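Local coordinates for hypothetical protein HP_0496 (PDB 2PZH) that hydrolyses the thioester bond of acyl-CoA, acting on long-chain fatty acyl-CoAs and benzoyl-CoA, and may take part in phospholipid metabolism, at residues A[49-54]-A[107-112]; A[71-76]-A[83-88]. All coordinates share one frame; numbering follows the deposited sequence.

Interaction 1 of 2, residues A[49-54]-A[107-112]; sequences FVIRSI and SEIKFG
Val50 and Gly112 face each other as an antiparallel hydrogen-bonded pair, Val50 N giving to Gly112 O and Gly112 N to Val50 O, each bond 2.8 Å long. The ladder goes on with Arg52 N to Lys110 O at 2.8 Å and Lys110 N to Ser53 O at 3.1 Å. Arg52 and Ser53 thus both sit opposite Lys110, a classic beta bulge, and Arg52 takes the extra place with a helix-like backbone (psi -45°). The bulge lies where strand 47-58 meets strand 102-114 in the antiparallel sheet of the hot-dog fold. From the bulge onward, Ser53 and Ile54 also pair with a strand of a second subunit, so the sheet runs on across the interface.

The apolar contacts gather on the face that carries Ile51, Ile54, Ile109 and Phe111. Here Ile54, Ile109 and Phe111 touch helix 22-36, whereas Ile51 packs on Phe58 of the second subunit. Ile109 works with two branches. Its CG2 meets Ile51 CD1 at 3.3 Å, tighter than ordinary van der Waals contact, as the two side chains cross obliquely; its CG1 rests 3.7 Å from Ile54 CD1, those two chains running alongside each other in the same direction. With CG1 anti to the backbone N (chi1 179°), Ile54 also lays CG1 against Ile109 CG1. Nearby, CD1 of Phe111 reaches Ile51 CB at 4.2 Å.

The polar contacts involve Arg52, Ser53 and Lys110. The Arg52 chain bends at chi2 (-61°) and passes over Gly112, and Val50 CG2 packs against one face of its guanidinium, toward the periphery. A water accepts from Arg52 NE at 2.9 Å and, weakly, from Lys110 NZ, bridging two groups of like charge. Another water links Ser53 OG to the carbonyl oxygen of Glu108, while Lys110 also makes a cation-pi contact with Phe81.

Interaction 2 of 2, residues A[71-76]-A[83-88]; sequences RTQIKE and VLFQEI
Thr72 and Gln86 extend together from neighbouring strands in the close-packed half of this contact. Thr72 OG1, anti to its carbonyl carbon (chi1 -56°), accepts from Gln86 NE2 at 3.0 Å, the hydroxyl oxygen slightly out of the amide plane. Gln86 NE2 also gives to Cys27 O and Gln86 OE1 accepts from Arg31, so helix 22-36 helps fix the rotation of this buried amide. Alongside, Thr72 CG2 meets Leu84 CD2 at 3.7 Å, and Ile74 CD1 approaches Leu84 CG.

The strands form the hairpin 67-77/81-92 of the hot-dog sheet, regular from Arg71 to Ile74 and then broken by a classic bulge: Lys75 and Glu76 both face Val83. Val83 O accepts from Lys75 N at 2.8 Å and from Glu76 N at 3.3 Å, and Val83 N returns a bond to Glu76 O.

The opposite face, where Gln73 and Lys75 are exposed, lies toward solvent. Gln73 CG still touches Phe85 CB at 3.8 Å, with amide and ring planes 57° apart, and the bent Lys75 chain brings CD to 4.0 Å from Phe85 CB. Arg71 and Glu76 turn their charged ends to Glu69 and Arg78 in salt bridges.

From the N terminus, the chain first lays down 49-54, then 71-76, turns back through 83-88 and reaches 107-112 last. Interaction 2 closes a short loop, with six residues between its segments, as a hairpin. Interaction 1 closes a much longer one of 52 intervening residues, and interaction 2 is nested wholly inside it. The inner strands 83-88 and 107-112 are themselves sheet neighbours, joined by backbone pairing of Gln86 with Ser107 and Leu84 with Ile109, and Phe111 packs on Leu84. The order across the sheet is therefore 47-58, 102-114, 81-92, 67-77, with helix 22-36 touching side chains of both contacts.

Interaction 1 of 2, residues A[49-54]-A[107-112]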
ATOM      1  N   PHE A  49       3.697 -21.145   0.897  1.00 22.62           N
ATOM      2  CA  PHE A  49       3.945 -20.972  -0.535  1.00 21.80           C
ATOM      3  C   PHE A  49       4.883 -19.815  -0.734  1.00 21.15           C
ATOM      4  O   PHE A  49       4.790 -18.815  -0.036  1.00 21.45           O
ATOM      5  CB  PHE A  49       2.652 -20.686  -1.300  1.00 22.97           C
ATOM      6  CG  PHE A  49       1.806 -21.897  -1.519  1.00 22.61           C
ATOM      7  CD1 PHE A  49       2.112 -22.787  -2.534  1.00 22.71           C
ATOM      8  CD2 PHE A  49       0.713 -22.155  -0.701  1.00 23.22           C
ATOM      9  CE1 PHE A  49       1.339 -23.918  -2.740  1.00 22.86           C
ATOM     10  CE2 PHE A  49      -0.068 -23.295  -0.901  1.00 23.15           C
ATOM     11  CZ  PHE A  49       0.248 -24.167  -1.921  1.00 22.95           C
ATOM     12  N   VAL A  50       5.795 -19.943  -1.680  1.00 19.61           N
ATOM     13  CA  VAL A  50       6.679 -18.823  -1.962  1.00 20.00           C
ATOM     14  C   VAL A  50       6.729 -18.571  -3.445  1.00 18.89           C
ATOM     15  O   VAL A  50       6.908 -19.488  -4.251  1.00 18.83           O
ATOM     16  CB  VAL A  50       8.100 -19.000  -1.383  1.00 20.69           C
ATOM     17  CG1 VAL A  50       8.036 -19.041   0.139  1.00 21.76           C
ATOM     18  CG2 VAL A  50       8.775 -20.240  -1.943  1.00 20.12           C
ATOM     19  N   ILE A  51       6.541 -17.308  -3.797  1.00 18.78           N
ATOM     20  CA  ILE A  51       6.557 -16.894  -5.180  1.00 18.07           C
ATOM     21  C   ILE A  51       7.981 -16.990  -5.702  1.00 17.47           C
ATOM     22  O   ILE A  51       8.928 -16.536  -5.049  1.00 17.24           O
ATOM     23  CB  ILE A  51       5.919 -15.483  -5.327  1.00 19.05           C
ATOM     24  CG1 ILE A  51       5.831 -15.048  -6.788  1.00 19.92           C
ATOM     25  CG2 ILE A  51       6.627 -14.456  -4.439  1.00 19.59           C
ATOM     26  CD1 ILE A  51       4.649 -14.089  -7.022  1.00 21.88           C
ATOM     27  N   ARG A  52       8.120 -17.646  -6.849  1.00 16.58           N
ATOM     28  CA  ARG A  52       9.404 -17.825  -7.512  1.00 17.25           C
ATOM     29  C   ARG A  52       9.583 -16.804  -8.615  1.00 15.91           C
ATOM     30  O   ARG A  52      10.645 -16.226  -8.772  1.00 16.08           O
ATOM     31  CB  ARG A  52       9.496 -19.214  -8.162  1.00 19.00           C
ATOM     32  CG  ARG A  52       9.413 -20.392  -7.220  1.00 21.52           C
ATOM     33  CD  ARG A  52      10.543 -20.347  -6.223  1.00 23.62           C
ATOM     34  NE  ARG A  52      10.699 -21.627  -5.547  1.00 24.76           N
ATOM     35  CZ  ARG A  52      11.396 -21.799  -4.432  1.00 24.96           C
ATOM     36  NH1 ARG A  52      11.999 -20.767  -3.858  1.00 24.13           N
ATOM     37  NH2 ARG A  52      11.475 -23.007  -3.887  1.00 25.45           N
ATOM     38  N   SER A  53       8.544 -16.602  -9.413  1.00 15.40           N
ATOM     39  CA  SER A  53       8.682 -15.743 -10.572  1.00 14.91           C
ATOM     40  C   SER A  53       7.337 -15.254 -11.068  1.00 13.87           C
ATOM     41  O   SER A  53       6.306 -15.884 -10.856  1.00 13.46           O
ATOM     42  CB  SER A  53       9.407 -16.472 -11.702  1.00 15.04           C
ATOM     43  OG  SER A  53       8.608 -17.551 -12.203  1.00 17.77           O
ATOM     44  N   ILE A  54       7.364 -14.117 -11.738  1.00 13.42           N
ATOM     45  CA  ILE A  54       6.157 -13.594 -12.345  1.00 15.02           C
ATOM     46  C   ILE A  54       6.444 -13.118 -13.760  1.00 15.01           C
ATOM     47  O   ILE A  54       7.495 -12.541 -14.042  1.00 15.11           O
ATOM     48  CB  ILE A  54       5.520 -12.469 -11.511  1.00 16.00           C
ATOM     49  CG1 ILE A  54       4.268 -11.954 -12.227  1.00 17.43           C
ATOM     50  CG2 ILE A  54       6.497 -11.324 -11.298  1.00 18.14           C
ATOM     51  CD1 ILE A  54       3.282 -11.278 -11.308  1.00 18.39           C
ATOM     52  N   SER A 107      -1.107 -12.386 -15.848  1.00 15.48           N
ATOM     53  CA  SER A 107       0.156 -12.847 -15.279  1.00 17.16           C
ATOM     54  C   SER A 107       0.274 -14.358 -15.314  1.00 17.48           C
ATOM     55  O   SER A 107      -0.720 -15.080 -15.385  1.00 18.69           O
ATOM     56  CB  SER A 107       0.351 -12.344 -13.854  1.00 17.47           C
ATOM     57  OG  SER A 107      -0.684 -12.779 -12.991  1.00 19.56           O
ATOM     58  N   GLU A 108       1.508 -14.827 -15.285  1.00 16.36           N
ATOM     59  CA  GLU A 108       1.788 -16.217 -15.066  1.00 16.85           C
ATOM     60  C   GLU A 108       2.736 -16.205 -13.905  1.00 15.57           C
ATOM     61  O   GLU A 108       3.768 -15.541 -13.962  1.00 15.26           O
ATOM     62  CB  GLU A 108       2.477 -16.830 -16.284  1.00 19.39           C
ATOM     63  CG  GLU A 108       2.836 -18.285 -16.087  1.00 21.54           C
ATOM     64  CD  GLU A 108       3.471 -18.912 -17.325  1.00 23.54           C
ATOM     65  OE1 GLU A 108       2.956 -18.693 -18.444  1.00 24.92           O
ATOM     66  OE2 GLU A 108       4.466 -19.652 -17.164  1.00 25.19           O
ATOM     67  N   ILE A 109       2.387 -16.930 -12.855  1.00 14.38           N
ATOM     68  CA  ILE A 109       3.153 -16.891 -11.618  1.00 14.96           C
ATOM     69  C   ILE A 109       3.452 -18.298 -11.149  1.00 15.84           C
ATOM     70  O   ILE A 109       2.551 -19.147 -11.099  1.00 14.41           O
ATOM     71  CB  ILE A 109       2.376 -16.142 -10.527  1.00 15.27           C
ATOM     72  CG1 ILE A 109       1.976 -14.757 -11.055  1.00 16.55           C
ATOM     73  CG2 ILE A 109       3.226 -16.036  -9.249  1.00 16.01           C
ATOM     74  CD1 ILE A 109       0.896 -14.057 -10.252  1.00 18.51           C
ATOM     75  N   LYS A 110       4.716 -18.533 -10.804  1.00 16.52           N
ATOM     76  CA  LYS A 110       5.170 -19.825 -10.310  1.00 17.52           C
ATOM     77  C   LYS A 110       5.432 -19.750  -8.805  1.00 17.33           C
ATOM     78  O   LYS A 110       6.046 -18.801  -8.324  1.00 16.16           O
ATOM     79  CB  LYS A 110       6.444 -20.233 -11.046  1.00 18.27           C
ATOM     80  CG  LYS A 110       7.033 -21.581 -10.634  1.00 20.24           C
ATOM     81  CD  LYS A 110       8.191 -21.947 -11.574  1.00 21.32           C
ATOM     82  CE  LYS A 110       8.744 -23.327 -11.295  1.00 24.60           C
ATOM     83  NZ  LYS A 110       9.814 -23.283 -10.269  1.00 26.73           N
ATOM     84  N   PHE A 111       4.925 -20.740  -8.081  1.00 17.08           N
ATOM     85  CA  PHE A 111       5.079 -20.824  -6.636  1.00 18.75           C
ATOM     86  C   PHE A 111       5.766 -22.136  -6.296  1.00 19.08           C
ATOM     87  O   PHE A 111       5.526 -23.147  -6.952  1.00 20.11           O
ATOM     88  CB  PHE A 111       3.720 -20.805  -5.943  1.00 20.05           C
ATOM     89  CG  PHE A 111       2.886 -19.615  -6.282  1.00 20.16           C
ATOM     90  CD1 PHE A 111       2.917 -18.482  -5.494  1.00 21.96           C
ATOM     91  CD2 PHE A 111       2.059 -19.636  -7.400  1.00 21.08           C
ATOM     92  CE1 PHE A 111       2.149 -17.385  -5.832  1.00 21.64           C
ATOM     93  CE2 PHE A 111       1.299 -18.555  -7.740  1.00 20.76           C
ATOM     94  CZ  PHE A 111       1.337 -17.424  -6.952  1.00 21.37           C
ATOM     95  N   GLY A 112       6.615 -22.111  -5.281  1.00 19.11           N
ATOM     96  CA  GLY A 112       7.117 -23.338  -4.673  1.00 21.14           C
ATOM     97  C   GLY A 112       6.505 -23.460  -3.291  1.00 21.78           C
ATOM     98  O   GLY A 112       5.851 -22.538  -2.819  1.00 22.28           O
TER
HETATM   99  O   HOH W   1      10.375 -24.004  -7.147  1.00 24.68           O
HETATM  100  O   HOH W   2       6.389 -17.106 -14.031  1.00 21.47           O

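Interaction 2 of 2, residues A[71-76]-A[83-88]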
ATOM      1  N   ARG A  71      -9.706 -13.763 -12.994  1.00 14.20           N
ATOM      2  CA  ARG A  71      -9.883 -15.139 -13.456  1.00 15.09           C
ATOM      3  C   ARG A  71      -8.613 -15.980 -13.280  1.00 15.48           C
ATOM      4  O   ARG A  71      -7.538 -15.636 -13.777  1.00 15.09           O
ATOM      5  CB  ARG A  71     -10.356 -15.112 -14.911  1.00 15.56           C
ATOM      6  CG  ARG A  71     -11.542 -14.203 -15.101  1.00 16.96           C
ATOM      7  CD  ARG A  71     -12.016 -14.121 -16.560  1.00 18.01           C
ATOM      8  NE  ARG A  71     -13.071 -13.106 -16.695  1.00 19.40           N
ATOM      9  CZ  ARG A  71     -13.510 -12.623 -17.854  1.00 20.05           C
ATOM     10  NH1 ARG A  71     -12.993 -13.044 -19.005  1.00 19.99           N
ATOM     11  NH2 ARG A  71     -14.466 -11.707 -17.860  1.00 20.81           N
ATOM     12  N   THR A  72      -8.737 -17.092 -12.568  1.00 15.37           N
ATOM     13  CA  THR A  72      -7.572 -17.885 -12.216  1.00 15.28           C
ATOM     14  C   THR A  72      -7.645 -19.321 -12.775  1.00 16.63           C
ATOM     15  O   THR A  72      -8.685 -19.971 -12.680  1.00 15.68           O
ATOM     16  CB  THR A  72      -7.428 -17.954 -10.699  1.00 15.80           C
ATOM     17  OG1 THR A  72      -7.360 -16.622 -10.164  1.00 16.40           O
ATOM     18  CG2 THR A  72      -6.172 -18.710 -10.309  1.00 15.57           C
ATOM     19  N   GLN A  73      -6.539 -19.800 -13.330  1.00 17.85           N
ATOM     20  CA  GLN A  73      -6.459 -21.197 -13.769  1.00 20.96           C
ATOM     21  C   GLN A  73      -5.091 -21.831 -13.453  1.00 20.18           C
ATOM     22  O   GLN A  73      -4.095 -21.140 -13.355  1.00 19.36           O
ATOM     23  CB  GLN A  73      -6.822 -21.324 -15.248  1.00 22.29           C
ATOM     24  CG  GLN A  73      -5.771 -20.877 -16.237  1.00 24.77           C
ATOM     25  CD  GLN A  73      -6.220 -21.111 -17.673  1.00 25.72           C
ATOM     26  OE1 GLN A  73      -7.409 -21.319 -17.931  1.00 28.28           O
ATOM     27  NE2 GLN A  73      -5.272 -21.097 -18.608  1.00 27.44           N
ATOM     28  N   ILE A  74      -5.063 -23.145 -13.265  1.00 20.37           N
ATOM     29  CA  ILE A  74      -3.809 -23.849 -13.053  1.00 21.34           C
ATOM     30  C   ILE A  74      -3.168 -24.146 -14.411  1.00 21.86           C
ATOM     31  O   ILE A  74      -3.742 -24.849 -15.235  1.00 21.36           O
ATOM     32  CB  ILE A  74      -4.011 -25.182 -12.281  1.00 22.01           C
ATOM     33  CG1 ILE A  74      -4.777 -24.959 -10.967  1.00 23.13           C
ATOM     34  CG2 ILE A  74      -2.671 -25.857 -12.037  1.00 22.70           C
ATOM     35  CD1 ILE A  74      -4.110 -24.021  -9.982  1.00 23.42           C
ATOM     36  N   LYS A  75      -1.989 -23.589 -14.650  1.00 22.68           N
ATOM     37  CA  LYS A  75      -1.256 -23.840 -15.869  1.00 24.60           C
ATOM     38  C   LYS A  75      -0.670 -25.232 -15.742  1.00 25.46           C
ATOM     39  O   LYS A  75      -0.834 -26.084 -16.629  1.00 25.11           O
ATOM     40  CB  LYS A  75      -0.119 -22.816 -16.008  1.00 26.52           C
ATOM     41  CG  LYS A  75       0.332 -22.507 -17.427  1.00 29.14           C
ATOM     42  CD  LYS A  75      -0.661 -21.554 -18.105  1.00 30.47           C
ATOM     43  CE  LYS A  75       0.027 -20.504 -18.966  1.00 31.39           C
ATOM     44  NZ  LYS A  75       0.752 -21.128 -20.107  1.00 31.68           N
ATOM     45  N   GLU A  76      -0.006 -25.459 -14.611  1.00 25.70           N
ATOM     46  CA  GLU A  76       0.765 -26.665 -14.385  1.00 27.26           C
ATOM     47  C   GLU A  76       0.839 -26.932 -12.891  1.00 26.77           C
ATOM     48  O   GLU A  76       1.119 -26.019 -12.105  1.00 25.92           O
ATOM     49  CB  GLU A  76       2.177 -26.491 -14.949  1.00 27.93           C
ATOM     50  CG  GLU A  76       3.143 -27.618 -14.627  1.00 29.83           C
ATOM     51  CD  GLU A  76       4.530 -27.401 -15.231  1.00 30.21           C
ATOM     52  OE1 GLU A  76       4.909 -26.232 -15.464  1.00 31.26           O
ATOM     53  OE2 GLU A  76       5.249 -28.400 -15.469  1.00 31.79           O
ATOM     54  N   VAL A  83       2.095 -23.565 -11.211  1.00 17.13           N
ATOM     55  CA  VAL A  83       2.091 -22.358 -12.006  1.00 17.74           C
ATOM     56  C   VAL A  83       0.651 -21.966 -12.282  1.00 17.51           C
ATOM     57  O   VAL A  83      -0.148 -22.771 -12.770  1.00 17.39           O
ATOM     58  CB  VAL A  83       2.870 -22.523 -13.328  1.00 17.97           C
ATOM     59  CG1 VAL A  83       2.817 -21.241 -14.145  1.00 18.06           C
ATOM     60  CG2 VAL A  83       4.326 -22.929 -13.056  1.00 18.47           C
ATOM     61  N   LEU A  84       0.321 -20.720 -11.969  1.00 15.52           N
ATOM     62  CA  LEU A  84      -1.024 -20.209 -12.167  1.00 17.31           C
ATOM     63  C   LEU A  84      -1.047 -19.162 -13.257  1.00 17.41           C
ATOM     64  O   LEU A  84      -0.120 -18.350 -13.384  1.00 17.68           O
ATOM     65  CB  LEU A  84      -1.558 -19.563 -10.890  1.00 17.47           C
ATOM     66  CG  LEU A  84      -1.976 -20.465  -9.732  1.00 18.81           C
ATOM     67  CD1 LEU A  84      -0.774 -20.916  -8.983  1.00 20.17           C
ATOM     68  CD2 LEU A  84      -2.918 -19.718  -8.789  1.00 19.43           C
ATOM     69  N   PHE A  85      -2.121 -19.159 -14.034  1.00 17.00           N
ATOM     70  CA  PHE A  85      -2.365 -18.081 -14.960  1.00 17.55           C
ATOM     71  C   PHE A  85      -3.506 -17.234 -14.424  1.00 16.92           C
ATOM     72  O   PHE A  85      -4.562 -17.759 -14.085  1.00 16.70           O
ATOM     73  CB  PHE A  85      -2.738 -18.615 -16.344  1.00 20.00           C
ATOM     74  CG  PHE A  85      -2.944 -17.536 -17.353  1.00 21.94           C
ATOM     75  CD1 PHE A  85      -1.950 -16.601 -17.577  1.00 23.03           C
ATOM     76  CD2 PHE A  85      -4.123 -17.444 -18.071  1.00 23.30           C
ATOM     77  CE1 PHE A  85      -2.121 -15.586 -18.492  1.00 23.13           C
ATOM     78  CE2 PHE A  85      -4.303 -16.429 -19.000  1.00 23.43           C
ATOM     79  CZ  PHE A  85      -3.297 -15.504 -19.209  1.00 23.12           C
ATOM     80  N   GLN A  86      -3.294 -15.927 -14.341  1.00 16.19           N
ATOM     81  CA  GLN A  86      -4.343 -15.051 -13.867  1.00 14.61           C
ATOM     82  C   GLN A  86      -4.531 -13.875 -14.802  1.00 15.34           C
ATOM     83  O   GLN A  86      -3.556 -13.213 -15.186  1.00 15.93           O
ATOM     84  CB  GLN A  86      -4.047 -14.564 -12.432  1.00 14.07           C
ATOM     85  CG  GLN A  86      -4.073 -15.718 -11.413  1.00 13.94           C
ATOM     86  CD  GLN A  86      -3.866 -15.257 -10.003  1.00 13.61           C
ATOM     87  OE1 GLN A  86      -2.736 -15.014  -9.586  1.00 13.79           O
ATOM     88  NE2 GLN A  86      -4.957 -15.168  -9.234  1.00 12.86           N
ATOM     89  N   GLU A  87      -5.788 -13.628 -15.153  1.00 14.18           N
ATOM     90  CA  GLU A  87      -6.148 -12.502 -16.006  1.00 15.88           C
ATOM     91  C   GLU A  87      -7.141 -11.629 -15.292  1.00 14.21           C
ATOM     92  O   GLU A  87      -8.029 -12.118 -14.585  1.00 14.46           O
ATOM     93  CB  GLU A  87      -6.787 -12.987 -17.313  1.00 17.02           C
ATOM     94  CG  GLU A  87      -5.803 -13.589 -18.289  1.00 19.37           C
ATOM     95  CD  GLU A  87      -6.457 -13.925 -19.631  1.00 20.49           C
ATOM     96  OE1 GLU A  87      -5.735 -13.973 -20.647  1.00 23.27           O
ATOM     97  OE2 GLU A  87      -7.682 -14.146 -19.670  1.00 22.08           O
ATOM     98  N   ILE A  88      -7.028 -10.326 -15.510  1.00 12.70           N
ATOM     99  CA  ILE A  88      -7.956  -9.389 -14.910  1.00 11.55           C
ATOM    100  C   ILE A  88      -8.705  -8.678 -16.021  1.00 11.63           C
ATOM    101  O   ILE A  88      -8.095  -8.123 -16.937  1.00 11.50           O
ATOM    102  CB  ILE A  88      -7.209  -8.351 -14.011  1.00 11.18           C
ATOM    103  CG1 ILE A  88      -6.400  -9.087 -12.928  1.00 11.98           C
ATOM    104  CG2 ILE A  88      -8.170  -7.288 -13.450  1.00 10.13           C
ATOM    105  CD1 ILE A  88      -5.629  -8.167 -11.979  1.00 13.34           C
TER